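PDB 6LR3: macrophage migration inhibitory factor, which belongs to the macrophage migration inhibitory factor family of small alpha/beta proteins that assemble as trimers. Local coordinates for residues B[67-70]-B[71-74]. Numbering follows the deposited sequence.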
loop_
_atom_site.group_PDB
_atom_site.type_symbol
_atom_site.label_atom_id
_atom_site.label_comp_id
_atom_site.label_asym_id
_atom_site.label_seq_id
_atom_site.Cartn_x
_atom_site.Cartn_y
_atom_site.Cartn_z
ATOM N N ARG B 67 5.048 -14.485 12.378
ATOM C CA ARG B 67 6.501 -14.359 12.106
ATOM C C ARG B 67 7.073 -12.999 12.489
ATOM O O ARG B 67 8.287 -12.945 12.677
ATOM C CB ARG B 67 6.816 -14.622 10.630
ATOM C CG ARG B 67 6.284 -15.947 10.126
ATOM C CD ARG B 67 6.961 -17.105 10.857
ATOM N NE ARG B 67 6.704 -18.278 10.049
ATOM C CZ ARG B 67 5.642 -19.063 10.161
ATOM N NH1 ARG B 67 4.733 -18.846 11.096
ATOM N NH2 ARG B 67 5.478 -20.064 9.314
ATOM N N LEU B 68 6.279 -11.936 12.560
ATOM C CA LEU B 68 6.785 -10.575 12.810
ATOM C C LEU B 68 6.763 -10.277 14.308
ATOM O O LEU B 68 5.707 -10.378 14.955
ATOM C CB LEU B 68 5.941 -9.575 12.037
ATOM C CG LEU B 68 5.835 -9.862 10.551
ATOM C CD1 LEU B 68 5.019 -8.754 9.870
ATOM C CD2 LEU B 68 7.203 -9.984 9.921
ATOM N N ASN B 69 7.921 -9.885 14.813
ATOM C CA ASN B 69 8.115 -9.537 16.232
ATOM C C ASN B 69 9.380 -8.700 16.283
ATOM O O ASN B 69 10.132 -8.674 15.320
ATOM C CB ASN B 69 8.160 -10.799 17.090
ATOM C CG ASN B 69 9.329 -11.693 16.730
ATOM O OD1 ASN B 69 10.478 -11.342 16.970
ATOM N ND2 ASN B 69 9.062 -12.820 16.113
ATOM N N PRO B 70 9.617 -7.922 17.357
ATOM C CA PRO B 70 10.743 -7.006 17.377
ATOM C C PRO B 70 12.088 -7.656 17.054
ATOM O O PRO B 70 12.854 -7.064 16.338
ATOM C CB PRO B 70 10.672 -6.430 18.792
ATOM C CG PRO B 70 9.201 -6.436 19.085
ATOM C CD PRO B 70 8.730 -7.759 18.522
ATOM N N THR B 71 12.349 -8.851 17.567
ATOM C CA THR B 71 13.629 -9.564 17.304
ATOM C C THR B 71 13.748 -9.891 15.816
ATOM O O THR B 71 14.749 -9.556 15.208
ATOM C CB THR B 71 13.747 -10.837 18.163
ATOM O OG1 THR B 71 13.654 -10.408 19.515
ATOM C CG2 THR B 71 15.034 -11.587 17.902
ATOM N N SER B 72 12.744 -10.544 15.250
ATOM C CA SER B 72 12.767 -10.998 13.836
ATOM C C SER B 72 12.757 -9.760 12.950
ATOM O O SER B 72 13.465 -9.762 11.940
ATOM C CB SER B 72 11.655 -11.943 13.523
ATOM O OG SER B 72 10.396 -11.289 13.579
ATOM N N ASN B 73 12.002 -8.730 13.327
ATOM C CA ASN B 73 11.890 -7.487 12.513
ATOM C C ASN B 73 13.281 -6.874 12.364
ATOM O O ASN B 73 13.660 -6.472 11.244
ATOM C CB ASN B 73 10.914 -6.488 13.116
ATOM C CG ASN B 73 9.463 -6.954 13.092
ATOM O OD1 ASN B 73 9.107 -7.953 12.435
ATOM N ND2 ASN B 73 8.608 -6.225 13.813
ATOM N N LEU B 74 14.029 -6.748 13.452
ATOM C CA LEU B 74 15.356 -6.106 13.382
ATOM C C LEU B 74 16.278 -6.937 12.499
ATOM O O LEU B 74 16.983 -6.352 11.690
ATOM C CB LEU B 74 15.938 -5.941 14.783
ATOM C CG LEU B 74 17.338 -5.332 14.786
ATOM C CD1 LEU B 74 17.358 -3.988 14.099
ATOM C CD2 LEU B 74 17.877 -5.191 16.181
#
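The carboxamide of Asn-69 turns one face to Ser-72, whose OG stands over that face 3.4 Å from Asn-69 CG, while CB of Thr-71 lies beside its oxygen. Ser-72 N approaches from the same face and donates to Asn-69 OD1 over 3.0 Å; the N-H...O angle of 172° is nearly straight, yet the donor sits 43° out of the carbonyl plane. This is the N-cap bond of helix 70-88. CG of Asn-69 lies in the gap between the main-chain N and C, chi1 63°, which folds the amide back over the first turn. Ser-72 OG also comes within 2.8 Å of Arg-67 O, although the geometry leaves open which acceptor takes its proton. The amide of Asn-73 meets Leu-68 with its oxygen, OD1 to CB 3.6 Å, the two side chains crossing at about a right angle; OD1 accepts a weak, long bond from Asn-69 N (3.3 Å). Leu-74 N to Pro-70 O, 3.1 Å, is a regular helical bond. Leading into helix 70-88, the loop is tied through Arg-67 to Leu-31 O and Gln-32 O, while Leu-68 and Asn-73 rest on Phe-99 of strand 95-101 and Asn-73 ND2 donates a hydrogen bond to Leu-105 O of the second subunit.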